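Local coordinates for TRAP dicarboxylate ABC transporter, substrate-binding protein (Roseobacter denitrificans, PDB 4OVQ), which binds beta-D-glucuronate in the periplasm and probably delivers it to a TRAP transporter, at residues 245-248 with 249-252; 270-273 with 274-278. One frame throughout, in Å; residues are numbered along the deposited sequence.

How the contacts relate
Both are surface contacts that use helix 248-282, the long helix of this TRAP solute-binding protein, with centres about 37 Å apart. Contact 1 is at its start, where the loop after helix 240-244 turns into the first helical residues; contact 2 is a regular helical stretch well inside it. Both have i to i+4 backbone bonds, but the side-chain chemistry differs: at 245-252 a serine hydroxyl caps an amide of the opening turn and waters join the polar ends, whereas at 270-278 Arg272 and Ser276 share Glu213. Contact 1 is away from the sugar site; in contact 2 the Glu273 side chain comes within about 10 Å of the bound glucuronate.

Contact 1. Residues 245-248 with 249-252; sequences ALSD and EMKT
Lys251 lays its extended chain back over Leu246 and Ser247 where the loop enters helix 248-282, a helix start with Ser247 as N-cap. Lys251 CG passes 3.3 Å from Ser247 O and 3.8 Å from Leu246 CB. The first i to i+4 bond runs from Lys251 N to Ser247 O, 3.0 Å and nearly straight at 165°. Phe243 and Asn244 of helix 240-244 touch the same lysine. Leu246, buried, sets its CB against Met250 CB (a selenomethionine) at 4.0 Å; Tyr57, in the loop between helix 37-52 and strand 58-62, meets both residues, and Thr53 also touches Met250. Asp248 takes the first helical position, and its carbonyl oxygen receives the amide of Thr252. A water near Leu246 O and 2.8 Å from Asp248 OD1 accepts a weak hydrogen bond from Lys251 NZ; the opposite charges, Asp248 OD1 and Lys251 NZ, are 4.8 Å apart and probably attract. The cap itself is Ser247 OG, placed between backbone N and carbonyl carbon (chi1 68°), which turns it to the amide of Met250. That bond is bent, at 149°; Met250 N lies 3.2 Å from Ser247 OG, which has a second partner in a water 2.7 Å away.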
loop_
_atom_site.group_PDB
_atom_site.type_symbol
_atom_site.label_atom_id
_atom_site.label_comp_id
_atom_site.label_asym_id
_atom_site.label_seq_id
_atom_site.Cartn_x
_atom_site.Cartn_y
_atom_site.Cartn_z
ATOM N N ALA A 245 -24.519 -6.450 -8.583
ATOM C CA ALA A 245 -25.830 -6.985 -8.251
ATOM C C ALA A 245 -26.676 -5.983 -7.470
ATOM O O ALA A 245 -27.877 -6.188 -7.262
ATOM C CB ALA A 245 -25.686 -8.252 -7.469
ATOM N N LEU A 246 -26.062 -4.893 -7.028
ATOM C CA LEU A 246 -26.820 -3.890 -6.298
ATOM C C LEU A 246 -27.692 -3.076 -7.234
ATOM O O LEU A 246 -27.362 -2.868 -8.405
ATOM C CB LEU A 246 -25.868 -2.927 -5.591
ATOM C CG LEU A 246 -24.878 -3.584 -4.647
ATOM C CD1 LEU A 246 -23.811 -2.574 -4.206
ATOM C CD2 LEU A 246 -25.565 -4.116 -3.428
ATOM N N SER A 247 -28.781 -2.569 -6.682
ATOM C CA SER A 247 -29.548 -1.542 -7.348
ATOM C C SER A 247 -28.709 -0.277 -7.535
ATOM O O SER A 247 -27.646 -0.116 -6.927
ATOM C CB SER A 247 -30.801 -1.215 -6.542
ATOM O OG SER A 247 -30.467 -0.593 -5.326
ATOM N N ASP A 248 -29.192 0.631 -8.374
ATOM C CA ASP A 248 -28.460 1.864 -8.626
ATOM C C ASP A 248 -28.325 2.673 -7.354
ATOM O O ASP A 248 -27.259 3.212 -7.066
ATOM C CB ASP A 248 -29.162 2.711 -9.686
ATOM C CG ASP A 248 -29.051 2.123 -11.063
ATOM O OD1 ASP A 248 -28.246 1.187 -11.252
ATOM O OD2 ASP A 248 -29.775 2.602 -11.959
ATOM N N GLU A 249 -29.404 2.772 -6.585
ATOM C CA GLU A 249 -29.351 3.556 -5.363
ATOM C C GLU A 249 -28.456 2.878 -4.300
ATOM O O GLU A 249 -27.826 3.554 -3.492
ATOM C CB GLU A 249 -30.756 3.864 -4.839
ATOM C CG GLU A 249 -31.402 2.761 -4.061
ATOM C CD GLU A 249 -32.797 3.135 -3.563
ATOM O OE1 GLU A 249 -33.422 4.049 -4.152
ATOM O OE2 GLU A 249 -33.269 2.512 -2.585
HETATM N N MSE A 250 -28.360 1.548 -4.299
HETATM C CA MSE A 250 -27.471 0.906 -3.324
HETATM C C MSE A 250 -26.005 1.066 -3.722
HETATM O O MSE A 250 -25.143 1.218 -2.863
HETATM C CB MSE A 250 -27.839 -0.556 -3.072
HETATM C CG MSE A 250 -29.198 -0.729 -2.373
HETATM SE SE MSE A 250 -29.283 -0.029 -0.558
HETATM C CE MSE A 250 -29.977 1.756 -0.897
ATOM N N LYS A 251 -25.720 1.044 -5.017
ATOM C CA LYS A 251 -24.371 1.349 -5.475
ATOM C C LYS A 251 -23.982 2.750 -5.027
ATOM O O LYS A 251 -22.852 2.962 -4.605
ATOM C CB LYS A 251 -24.268 1.324 -6.980
ATOM C CG LYS A 251 -24.391 -0.073 -7.620
ATOM C CD LYS A 251 -24.436 0.031 -9.126
ATOM C CE LYS A 251 -24.286 -1.330 -9.765
ATOM N NZ LYS A 251 -24.162 -1.240 -11.259
ATOM N N THR A 252 -24.917 3.688 -5.124
ATOM C CA THR A 252 -24.633 5.065 -4.723
ATOM C C THR A 252 -24.340 5.128 -3.232
ATOM O O THR A 252 -23.399 5.795 -2.812
ATOM C CB THR A 252 -25.775 6.023 -5.110
ATOM O OG1 THR A 252 -25.866 6.105 -6.546
ATOM C CG2 THR A 252 -25.561 7.397 -4.553
HETATM O O HOH W 1 -27.556 -1.458 -10.791
HETATM O O HOH W 2 -32.699 -0.179 -3.866
#

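Contact 2. Residues 270-273 with 274-278; sequences NKRE and AASRA
The guanidinium of Arg272 meets Ser276 at its edge: the serine hydroxyl lies in the guanidinium plane, only 9° out of it, and accepts from NE, with Arg272 NE to Ser276 OG 2.9 Å. The two are one turn apart, an i to i+4 side-chain bond well within the length of helix 248-282, the long helix that in TRAP solute-binding proteins runs along both lobes. Arg272 has CG anti to the backbone N and then bends at chi2 (50°), which swings CD alongside the serine, 3.3 Å from Ser276 OG, and brings the NE-H round to it. The bond is fairly bent, at 145°.

Beyond the turn, Glu213 of helix 209-214 completes the group: its OE1 forms a salt bridge with Arg272 NH1 and a hydrogen bond with Ser276 OG. One carboxylate oxygen thus ties both side chains together and probably helps fix the rotation of the guanidinium, while Pro210 packs against Arg272 and Ser276.

Glu273 OE1 has a weak hydrogen bond from Trp269 NE1, and Trp209 touches the Glu273 side chain. Asn208, a glucuronate-binding residue, is about 5 Å away, side chain to side chain; the Glu273 side chain lies about 10 Å from the bound glucuronate, so it is near the site but not in contact with the sugar. Arg277 NE forms a salt bridge with Glu281 OE2.

Under these side chains the backbone follows helical spacing. Ser276 N donates to Arg272 O at 2.8 Å, and Ala275 N to Lys271 O and Arg277 N to Glu273 O repeat the pattern. Ala275 CB lies 3.5 Å from Lys271 O, and Ser276 CB comes to 3.1 Å from Arg272 O.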
loop_
_atom_site.group_PDB
_atom_site.type_symbol
_atom_site.label_atom_id
_atom_site.label_comp_id
_atom_site.label_asym_id
_atom_site.label_seq_id
_atom_site.Cartn_x
_atom_site.Cartn_y
_atom_site.Cartn_z
ATOM N N ASN A 270 -2.934 11.457 8.534
ATOM C CA ASN A 270 -1.945 12.513 8.706
ATOM C C ASN A 270 -1.567 12.736 10.172
ATOM O O ASN A 270 -0.395 12.947 10.490
ATOM C CB ASN A 270 -2.403 13.809 8.021
ATOM C CG ASN A 270 -2.229 13.755 6.497
ATOM O OD1 ASN A 270 -3.153 14.061 5.738
ATOM N ND2 ASN A 270 -1.037 13.366 6.049
ATOM N N LYS A 271 -2.531 12.626 11.075
ATOM C CA LYS A 271 -2.210 12.701 12.502
ATOM C C LYS A 271 -1.369 11.493 12.958
ATOM O O LYS A 271 -0.565 11.582 13.884
ATOM C CB LYS A 271 -3.501 12.796 13.316
ATOM C CG LYS A 271 -4.177 14.161 13.192
ATOM C CD LYS A 271 -5.198 14.359 14.286
ATOM C CE LYS A 271 -6.496 13.653 13.951
ATOM N NZ LYS A 271 -7.330 13.438 15.170
ATOM N N ARG A 272 -1.531 10.354 12.293
ATOM C CA ARG A 272 -0.910 9.131 12.788
ATOM C C ARG A 272 0.537 9.064 12.387
ATOM O O ARG A 272 1.357 8.517 13.128
ATOM C CB ARG A 272 -1.625 7.894 12.256
ATOM C CG ARG A 272 -0.994 6.591 12.693
ATOM C CD ARG A 272 -0.790 6.590 14.184
ATOM N NE ARG A 272 -0.278 5.316 14.640
ATOM C CZ ARG A 272 -1.029 4.283 15.003
ATOM N NH1 ARG A 272 -0.439 3.167 15.415
ATOM N NH2 ARG A 272 -2.351 4.386 15.012
ATOM N N GLU A 273 0.833 9.582 11.199
ATOM C CA GLU A 273 2.200 9.578 10.701
ATOM C C GLU A 273 3.088 10.357 11.653
ATOM O O GLU A 273 4.215 9.970 11.931
ATOM C CB GLU A 273 2.267 10.208 9.323
ATOM C CG GLU A 273 3.560 9.911 8.564
ATOM C CD GLU A 273 3.336 9.665 7.075
ATOM O OE1 GLU A 273 2.176 9.533 6.656
ATOM O OE2 GLU A 273 4.320 9.610 6.313
ATOM N N ALA A 274 2.566 11.459 12.171
ATOM C CA ALA A 274 3.357 12.293 13.062
ATOM C C ALA A 274 3.505 11.668 14.439
ATOM O O ALA A 274 4.589 11.715 15.035
ATOM C CB ALA A 274 2.722 13.663 13.175
ATOM N N ALA A 275 2.409 11.115 14.951
ATOM C CA ALA A 275 2.395 10.460 16.255
ATOM C C ALA A 275 3.285 9.222 16.262
ATOM O O ALA A 275 3.999 8.968 17.233
ATOM C CB ALA A 275 0.968 10.084 16.642
ATOM N N SER A 276 3.215 8.443 15.182
ATOM C CA SER A 276 4.048 7.247 15.026
ATOM C C SER A 276 5.506 7.622 14.977
ATOM O O SER A 276 6.345 7.038 15.670
ATOM C CB SER A 276 3.660 6.484 13.728
ATOM O OG SER A 276 2.458 5.813 13.954
ATOM N N ARG A 277 5.828 8.573 14.116
ATOM C CA ARG A 277 7.208 8.984 14.000
ATOM C C ARG A 277 7.735 9.491 15.351
ATOM O O ARG A 277 8.873 9.195 15.741
ATOM C CB ARG A 277 7.364 10.066 12.941
ATOM C CG ARG A 277 8.801 10.513 12.845
ATOM C CD ARG A 277 9.014 11.715 11.978
ATOM N NE ARG A 277 10.414 12.125 12.025
ATOM C CZ ARG A 277 11.068 12.678 11.012
ATOM N NH1 ARG A 277 10.444 12.930 9.872
ATOM N NH2 ARG A 277 12.349 13.002 11.154
ATOM N N ALA A 278 6.902 10.236 16.073
ATOM C CA ALA A 278 7.348 10.811 17.340
ATOM C C ALA A 278 7.564 9.737 18.400
ATOM O O ALA A 278 8.535 9.784 19.166
ATOM C CB ALA A 278 6.356 11.840 17.825
#